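Local structure of glucokinase (Leishmania braziliensis MHOM/BR/75/M2904, 6EDI) at residues 25-30 against 97-102; 90-95 against 105-110. The protein probably catalyses the ATP-dependent phosphorylation of glucose, the reaction of a glucokinase. One frame throughout, in Å; residues are numbered along the deposited sequence.

Interaction 1: 25-30 against 97-102; sequences QLALTL and KNLPDH
The methyl of A27 meets N98 and L99, where helix 84-98 gives way to a loop. Its CB lies 3.2 Å from the backbone O of N98, a close carbon-to-oxygen approach. The same CB is 3.6 Å from CB of N98. The two backbones come near here, with the CA atoms of A27 and N98 5.8 Å apart.

L99 supplies the larger apolar part, through its branches. Its CG stands beside the backbone N and anti to the carbonyl carbon (chi1 -71°). This carries the isobutyl end back to helix 26-32. CD2 of L99 rests 3.7 Å from CB of A27. The other branch of L99, CD1, only just reaches CD1 of L30, at 4.5 Å.

The contact joins the short N-terminal helix 26-32 to the C-terminal end of helix 84-98 and the loop after it. Both helices belong to the part of the chain built around the mixed sheet that starts with strand 16-20. Beyond N98 the chain makes a type I turn from L99 to H102, closed by H102 N to L99 O.

No hydrogen bond crosses between the two segments. The amide ND2 of N98 instead bonds to the backbone O of H94, four residues earlier. At the start of helix 26-32, O of Q25 accepts from both N and OG1 of T29. The two donors approach from opposite faces of the carbonyl plane. OG1 of T29 is 2.9 Å from O of Q25 and stands 36° out of the carbonyl plane.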
ATOM      1  N   GLN A  25      25.889  -4.930 -32.430  1.00 37.32           N
ATOM      2  CA  GLN A  25      24.764  -5.199 -33.332  1.00 36.32           C
ATOM      3  C   GLN A  25      23.556  -4.300 -33.076  1.00 33.32           C
ATOM      4  O   GLN A  25      22.519  -4.493 -33.703  1.00 33.87           O
ATOM      5  CB  GLN A  25      24.278  -6.645 -33.197  1.00 35.97           C
ATOM      6  CG  GLN A  25      25.273  -7.748 -33.529  1.00 39.30           C
ATOM      7  CD  GLN A  25      24.735  -9.118 -33.122  1.00 48.52           C
ATOM      8  OE1 GLN A  25      24.396  -9.346 -31.951  1.00 38.87           O
ATOM      9  NE2 GLN A  25      24.634 -10.028 -34.091  1.00 53.37           N
ATOM     10  N   LEU A  26      23.675  -3.345 -32.155  1.00 37.40           N
ATOM     11  CA  LEU A  26      22.519  -2.523 -31.757  1.00 33.29           C
ATOM     12  C   LEU A  26      21.895  -1.722 -32.904  1.00 39.06           C
ATOM     13  O   LEU A  26      20.721  -1.905 -33.223  1.00 37.41           O
ATOM     14  CB  LEU A  26      22.839  -1.616 -30.558  1.00 33.55           C
ATOM     15  CG  LEU A  26      21.731  -0.674 -30.070  1.00 35.86           C
ATOM     16  CD1 LEU A  26      20.487  -1.443 -29.667  1.00 30.86           C
ATOM     17  CD2 LEU A  26      22.207   0.194 -28.915  1.00 38.15           C
ATOM     18  N   ALA A  27      22.667  -0.835 -33.521  1.00 37.59           N
ATOM     19  CA  ALA A  27      22.104   0.015 -34.571  1.00 38.99           C
ATOM     20  C   ALA A  27      21.599  -0.844 -35.726  1.00 36.92           C
ATOM     21  O   ALA A  27      20.547  -0.591 -36.299  1.00 37.17           O
ATOM     22  CB  ALA A  27      23.138   0.993 -35.054  1.00 43.26           C
ATOM     23  N   LEU A  28      22.379  -1.864 -36.055  1.00 32.96           N
ATOM     24  CA  LEU A  28      22.014  -2.866 -37.046  1.00 34.45           C
ATOM     25  C   LEU A  28      20.626  -3.464 -36.790  1.00 36.53           C
ATOM     26  O   LEU A  28      19.842  -3.702 -37.720  1.00 36.94           O
ATOM     27  CB  LEU A  28      23.088  -3.951 -37.014  1.00 39.83           C
ATOM     28  CG  LEU A  28      22.994  -5.330 -37.653  1.00 41.62           C
ATOM     29  CD1 LEU A  28      24.419  -5.885 -37.797  1.00 42.52           C
ATOM     30  CD2 LEU A  28      22.138  -6.295 -36.840  1.00 38.51           C
ATOM     31  N   THR A  29      20.345  -3.723 -35.519  1.00 36.75           N
ATOM     32  CA  THR A  29      19.085  -4.308 -35.090  1.00 34.99           C
ATOM     33  C   THR A  29      17.982  -3.258 -35.148  1.00 33.62           C
ATOM     34  O   THR A  29      16.868  -3.537 -35.602  1.00 33.24           O
ATOM     35  CB  THR A  29      19.235  -4.872 -33.674  1.00 34.77           C
ATOM     36  OG1 THR A  29      20.056  -6.045 -33.726  1.00 37.96           O
ATOM     37  CG2 THR A  29      17.881  -5.234 -33.061  1.00 38.30           C
ATOM     38  N   LEU A  30      18.301  -2.045 -34.705  1.00 34.58           N
ATOM     39  CA  LEU A  30      17.345  -0.940 -34.760  1.00 38.93           C
ATOM     40  C   LEU A  30      16.968  -0.563 -36.195  1.00 42.45           C
ATOM     41  O   LEU A  30      15.795  -0.334 -36.493  1.00 43.38           O
ATOM     42  CB  LEU A  30      17.890   0.279 -34.020  1.00 37.64           C
ATOM     43  CG  LEU A  30      17.967   0.176 -32.505  1.00 34.83           C
ATOM     44  CD1 LEU A  30      18.643   1.403 -31.943  1.00 36.63           C
ATOM     45  CD2 LEU A  30      16.567   0.030 -31.926  1.00 36.10           C
ATOM     46  N   LYS A  97      27.507   6.773 -33.011  1.00 47.78           N
ATOM     47  CA  LYS A  97      28.562   6.327 -33.920  1.00 51.24           C
ATOM     48  C   LYS A  97      28.052   5.416 -35.036  1.00 53.90           C
ATOM     49  O   LYS A  97      28.644   5.370 -36.116  1.00 51.04           O
ATOM     50  CB  LYS A  97      29.663   5.584 -33.159  1.00 50.84           C
ATOM     51  CG  LYS A  97      30.652   6.446 -32.382  1.00 50.13           C
ATOM     52  CD  LYS A  97      31.681   5.539 -31.725  1.00 56.12           C
ATOM     53  CE  LYS A  97      32.663   6.299 -30.856  1.00 55.52           C
ATOM     54  NZ  LYS A  97      33.723   5.395 -30.321  1.00 55.55           N
ATOM     55  N   ASN A  98      26.978   4.673 -34.767  1.00 50.67           N
ATOM     56  CA  ASN A  98      26.462   3.709 -35.743  1.00 47.60           C
ATOM     57  C   ASN A  98      25.062   4.016 -36.284  1.00 51.57           C
ATOM     58  O   ASN A  98      24.479   3.192 -36.991  1.00 53.60           O
ATOM     59  CB  ASN A  98      26.516   2.274 -35.194  1.00 45.69           C
ATOM     60  CG  ASN A  98      27.931   1.803 -34.924  1.00 48.82           C
ATOM     61  OD1 ASN A  98      28.580   1.216 -35.793  1.00 49.44           O
ATOM     62  ND2 ASN A  98      28.417   2.048 -33.710  1.00 49.34           N
ATOM     63  N   LEU A  99      24.530   5.196 -35.976  1.00 45.27           N
ATOM     64  CA  LEU A  99      23.303   5.652 -36.624  1.00 50.35           C
ATOM     65  C   LEU A  99      23.619   6.851 -37.514  1.00 52.11           C
ATOM     66  O   LEU A  99      24.463   7.684 -37.166  1.00 51.59           O
ATOM     67  CB  LEU A  99      22.188   5.955 -35.607  1.00 48.97           C
ATOM     68  CG  LEU A  99      21.599   4.697 -34.952  1.00 44.04           C
ATOM     69  CD1 LEU A  99      20.631   4.974 -33.817  1.00 40.67           C
ATOM     70  CD2 LEU A  99      20.921   3.837 -36.005  1.00 46.85           C
ATOM     71  N   PRO A 100      22.970   6.918 -38.689  1.00 51.88           N
ATOM     72  CA  PRO A 100      23.289   7.934 -39.700  1.00 51.62           C
ATOM     73  C   PRO A 100      23.083   9.368 -39.197  1.00 55.11           C
ATOM     74  O   PRO A 100      23.868  10.255 -39.544  1.00 54.08           O
ATOM     75  CB  PRO A 100      22.299   7.622 -40.830  1.00 50.11           C
ATOM     76  CG  PRO A 100      21.879   6.194 -40.608  1.00 51.62           C
ATOM     77  CD  PRO A 100      21.878   6.025 -39.123  1.00 49.62           C
ATOM     78  N   ASP A 101      22.040   9.586 -38.395  1.00 51.11           N
ATOM     79  CA  ASP A 101      21.768  10.901 -37.825  1.00 48.56           C
ATOM     80  C   ASP A 101      22.240  10.996 -36.371  1.00 48.43           C
ATOM     81  O   ASP A 101      21.677  11.755 -35.582  1.00 47.73           O
ATOM     82  CB  ASP A 101      20.268  11.189 -37.881  1.00 44.82           C
ATOM     83  CG  ASP A 101      19.462  10.292 -36.946  1.00 47.47           C
ATOM     84  OD1 ASP A 101      19.964   9.209 -36.566  1.00 49.05           O
ATOM     85  OD2 ASP A 101      18.320  10.668 -36.591  1.00 46.17           O
ATOM     86  N   HIS A 102      23.261  10.216 -36.024  1.00 52.35           N
ATOM     87  CA  HIS A 102      23.764  10.124 -34.647  1.00 49.90           C
ATOM     88  C   HIS A 102      22.672   9.666 -33.676  1.00 50.51           C
ATOM     89  O   HIS A 102      22.707   9.987 -32.486  1.00 49.29           O
ATOM     90  CB  HIS A 102      24.371  11.455 -34.176  1.00 53.25           C
ATOM     91  CG  HIS A 102      25.530  11.922 -35.004  1.00 60.09           C
ATOM     92  ND1 HIS A 102      26.190  13.109 -34.755  1.00 64.00           N
ATOM     93  CD2 HIS A 102      26.146  11.369 -36.076  1.00 59.12           C
ATOM     94  CE1 HIS A 102      27.161  13.264 -35.638  1.00 63.74           C
ATOM     95  NE2 HIS A 102      27.156  12.223 -36.451  1.00 65.93           N
TER

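Interaction 2: 90-95 against 105-110; sequences EVLQHL and SFLRRV
L107 projects from helix 104-107 toward helix 84-98 and packs against L92 and L95. Its CB leads toward the other helix but has neither leucine within 4.2 Å. CG also stays short of direct contact. It lies anti to the carbonyl carbon, beside the backbone N (chi1 -67°), and sets the two methyls at the front. CD1 of L107 meets CD1 of L92 at 3.7 Å. CD2 of L107 lies 4.0 Å from CD1 of L95 and 4.1 Å from CD1 of L92. The fork of L107 therefore touches leucines three residues apart, about one helical turn. Its side chain runs at a slant to both of them.

L92 makes its contact with one branch, CD1. Its CB does not point straight at L107, so that methyl spans the rest of the way. L95 does point toward the other segment. CD1 of L95 also approaches the ring of F106 at CD2, 4.3 Å away, in an oblique position. The F106 and F56 rings meet edge-to-face (T-shaped).

The interface between the segments is wholly apolar. NE of R109 donates to the backbone O of S105 over 3.1 Å, with an N-H to acceptor angle of 153°. The NH1 and NH2 ends of R109 bond to the backbone O atoms of G39 and W36. These bonds tie the turn from L107 to V110 to the chain that leads into strand 41-48.

The turn runs straight into strand 110-117, which starts at V110 and lies parallel to strand 41-48. Helix 84-98 packs on the same sheet through V91 and L95, which touch V54 and F56. This is consistent with the alpha/beta domain of the actin-like ATPase clan.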
ATOM      1  N   GLU A  90      28.315   3.515 -23.226  1.00 33.60           N
ATOM      2  CA  GLU A  90      28.623   2.639 -24.364  1.00 37.95           C
ATOM      3  C   GLU A  90      27.440   2.486 -25.323  1.00 38.83           C
ATOM      4  O   GLU A  90      27.628   2.376 -26.534  1.00 35.65           O
ATOM      5  CB  GLU A  90      29.087   1.252 -23.905  1.00 39.86           C
ATOM      6  CG  GLU A  90      30.356   1.240 -23.083  1.00 42.93           C
ATOM      7  CD  GLU A  90      31.239   0.044 -23.395  1.00 47.79           C
ATOM      8  OE1 GLU A  90      30.930  -1.080 -22.940  1.00 47.71           O
ATOM      9  OE2 GLU A  90      32.247   0.235 -24.106  1.00 56.52           O
ATOM     10  N   VAL A  91      26.223   2.459 -24.783  1.00 37.88           N
ATOM     11  CA  VAL A  91      25.030   2.344 -25.622  1.00 34.13           C
ATOM     12  C   VAL A  91      24.838   3.640 -26.394  1.00 37.56           C
ATOM     13  O   VAL A  91      24.590   3.638 -27.610  1.00 36.17           O
ATOM     14  CB  VAL A  91      23.769   2.064 -24.781  1.00 31.16           C
ATOM     15  CG1 VAL A  91      22.507   2.165 -25.643  1.00 32.27           C
ATOM     16  CG2 VAL A  91      23.855   0.697 -24.128  1.00 35.89           C
ATOM     17  N   LEU A  92      24.982   4.744 -25.673  1.00 35.14           N
ATOM     18  CA  LEU A  92      24.776   6.068 -26.230  1.00 41.82           C
ATOM     19  C   LEU A  92      25.840   6.397 -27.288  1.00 43.16           C
ATOM     20  O   LEU A  92      25.504   6.816 -28.390  1.00 45.48           O
ATOM     21  CB  LEU A  92      24.743   7.106 -25.105  1.00 42.89           C
ATOM     22  CG  LEU A  92      23.763   8.274 -25.241  1.00 48.72           C
ATOM     23  CD1 LEU A  92      22.776   8.037 -26.374  1.00 46.94           C
ATOM     24  CD2 LEU A  92      23.025   8.519 -23.933  1.00 44.39           C
ATOM     25  N   GLN A  93      27.114   6.172 -26.969  1.00 44.39           N
ATOM     26  CA  GLN A  93      28.185   6.404 -27.939  1.00 46.90           C
ATOM     27  C   GLN A  93      28.043   5.487 -29.157  1.00 45.46           C
ATOM     28  O   GLN A  93      28.411   5.866 -30.271  1.00 47.77           O
ATOM     29  CB  GLN A  93      29.577   6.251 -27.300  1.00 47.09           C
ATOM     30  CG  GLN A  93      29.845   7.151 -26.072  1.00 48.50           C
ATOM     31  CD  GLN A  93      29.454   8.618 -26.258  1.00 51.82           C
ATOM     32  OE1 GLN A  93      28.815   9.216 -25.385  1.00 59.83           O
ATOM     33  NE2 GLN A  93      29.855   9.209 -27.381  1.00 56.10           N
ATOM     34  N   HIS A  94      27.493   4.292 -28.961  1.00 41.92           N
ATOM     35  CA  HIS A  94      27.289   3.378 -30.086  1.00 42.91           C
ATOM     36  C   HIS A  94      26.199   3.887 -31.014  1.00 42.51           C
ATOM     37  O   HIS A  94      26.310   3.758 -32.232  1.00 44.62           O
ATOM     38  CB  HIS A  94      26.912   1.972 -29.621  1.00 39.85           C
ATOM     39  CG  HIS A  94      26.439   1.080 -30.730  1.00 44.25           C
ATOM     40  ND1 HIS A  94      27.298   0.289 -31.462  1.00 40.58           N
ATOM     41  CD2 HIS A  94      25.202   0.858 -31.233  1.00 40.73           C
ATOM     42  CE1 HIS A  94      26.610  -0.384 -32.367  1.00 41.65           C
ATOM     43  NE2 HIS A  94      25.335  -0.058 -32.252  1.00 42.01           N
ATOM     44  N   LEU A  95      25.128   4.429 -30.435  1.00 40.94           N
ATOM     45  CA  LEU A  95      24.030   4.964 -31.229  1.00 40.98           C
ATOM     46  C   LEU A  95      24.461   6.177 -32.055  1.00 44.80           C
ATOM     47  O   LEU A  95      24.049   6.321 -33.202  1.00 45.44           O
ATOM     48  CB  LEU A  95      22.828   5.325 -30.348  1.00 39.49           C
ATOM     49  CG  LEU A  95      22.078   4.183 -29.661  1.00 35.44           C
ATOM     50  CD1 LEU A  95      20.978   4.750 -28.758  1.00 32.13           C
ATOM     51  CD2 LEU A  95      21.490   3.234 -30.683  1.00 30.79           C
ATOM     52  N   SER A 105      16.874  10.813 -34.580  1.00 40.57           N
ATOM     53  CA  SER A 105      15.461  10.474 -34.763  1.00 44.04           C
ATOM     54  C   SER A 105      14.984   9.428 -33.747  1.00 44.05           C
ATOM     55  O   SER A 105      13.801   9.380 -33.395  1.00 38.79           O
ATOM     56  CB  SER A 105      15.182   9.998 -36.191  1.00 41.63           C
ATOM     57  OG  SER A 105      15.808   8.754 -36.454  1.00 50.90           O
ATOM     58  N   PHE A 106      15.912   8.604 -33.270  1.00 39.37           N
ATOM     59  CA  PHE A 106      15.595   7.585 -32.270  1.00 40.61           C
ATOM     60  C   PHE A 106      15.405   8.178 -30.867  1.00 34.91           C
ATOM     61  O   PHE A 106      14.364   7.994 -30.230  1.00 35.57           O
ATOM     62  CB  PHE A 106      16.699   6.525 -32.239  1.00 41.31           C
ATOM     63  CG  PHE A 106      16.341   5.299 -31.447  1.00 35.13           C
ATOM     64  CD1 PHE A 106      15.377   4.415 -31.923  1.00 36.64           C
ATOM     65  CD2 PHE A 106      16.971   5.023 -30.242  1.00 34.02           C
ATOM     66  CE1 PHE A 106      15.040   3.273 -31.203  1.00 39.37           C
ATOM     67  CE2 PHE A 106      16.646   3.883 -29.515  1.00 35.70           C
ATOM     68  CZ  PHE A 106      15.676   3.009 -30.001  1.00 34.80           C
ATOM     69  N   LEU A 107      16.422   8.893 -30.400  1.00 34.14           N
ATOM     70  CA  LEU A 107      16.459   9.382 -29.033  1.00 37.77           C
ATOM     71  C   LEU A 107      15.347  10.386 -28.748  1.00 37.00           C
ATOM     72  O   LEU A 107      14.933  10.546 -27.606  1.00 32.12           O
ATOM     73  CB  LEU A 107      17.830   9.987 -28.706  1.00 36.81           C
ATOM     74  CG  LEU A 107      19.032   9.049 -28.653  1.00 39.30           C
ATOM     75  CD1 LEU A 107      20.316   9.831 -28.389  1.00 40.70           C
ATOM     76  CD2 LEU A 107      18.840   7.962 -27.592  1.00 36.71           C
ATOM     77  N   ARG A 108      14.859  11.069 -29.779  1.00 37.93           N
ATOM     78  CA  ARG A 108      13.796  12.050 -29.554  1.00 32.93           C
ATOM     79  C   ARG A 108      12.481  11.375 -29.202  1.00 34.01           C
ATOM     80  O   ARG A 108      11.568  12.026 -28.706  1.00 37.61           O
ATOM     81  CB  ARG A 108      13.582  12.935 -30.779  1.00 41.96           C
ATOM     82  CG  ARG A 108      14.791  13.745 -31.182  1.00 46.74           C
ATOM     83  CD  ARG A 108      15.494  14.409 -30.001  1.00 51.18           C
ATOM     84  NE  ARG A 108      16.619  15.209 -30.480  1.00 58.31           N
ATOM     85  CZ  ARG A 108      17.797  14.697 -30.814  1.00 51.84           C
ATOM     86  NH1 ARG A 108      17.993  13.388 -30.701  1.00 47.17           N
ATOM     87  NH2 ARG A 108      18.770  15.486 -31.259  1.00 55.86           N
ATOM     88  N   ARG A 109      12.380  10.076 -29.468  1.00 32.25           N
ATOM     89  CA  ARG A 109      11.157   9.339 -29.169  1.00 30.48           C
ATOM     90  C   ARG A 109      11.231   8.579 -27.849  1.00 27.58           C
ATOM     91  O   ARG A 109      10.294   7.867 -27.495  1.00 29.02           O
ATOM     92  CB  ARG A 109      10.766   8.420 -30.327  1.00 31.79           C
ATOM     93  CG  ARG A 109      10.335   9.179 -31.589  1.00 33.61           C
ATOM     94  CD  ARG A 109      10.065   8.231 -32.732  1.00 35.22           C
ATOM     95  NE  ARG A 109      11.293   7.612 -33.221  1.00 36.13           N
ATOM     96  CZ  ARG A 109      11.530   6.305 -33.230  1.00 38.78           C
ATOM     97  NH1 ARG A 109      10.616   5.454 -32.778  1.00 37.46           N
ATOM     98  NH2 ARG A 109      12.682   5.847 -33.704  1.00 36.39           N
ATOM     99  N   VAL A 110      12.323   8.768 -27.107  1.00 28.09           N
ATOM    100  CA  VAL A 110      12.482   8.119 -25.801  1.00 31.05           C
ATOM    101  C   VAL A 110      11.465   8.720 -24.849  1.00 29.63           C
ATOM    102  O   VAL A 110      11.544   9.894 -24.502  1.00 32.30           O
ATOM    103  CB  VAL A 110      13.912   8.278 -25.215  1.00 29.94           C
ATOM    104  CG1 VAL A 110      13.990   7.663 -23.814  1.00 28.29           C
ATOM    105  CG2 VAL A 110      14.940   7.615 -26.114  1.00 29.28           C
TER

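Interactions 1 and 2 share helix 84-98, and their centres lie 8 Å apart. Its final turns receive helix 26-32 in interaction 1 and helix 104-107 in interaction 2. H94 and L95 join the two contacts. NE2 of H94 is 3.1 Å from the backbone N of A27, a probable hydrogen bond at the first turn of helix 26-32. CD2 of L95 packs 3.6 Å from CD2 of L26 and also 3.6 Å from CD1 of L30. L30 in turn touches F106, which brings the three helices together. The centres of interactions 1 and 2 lie about 32 and 28 Å from the centre of the chain. This is structural packing within one subunit.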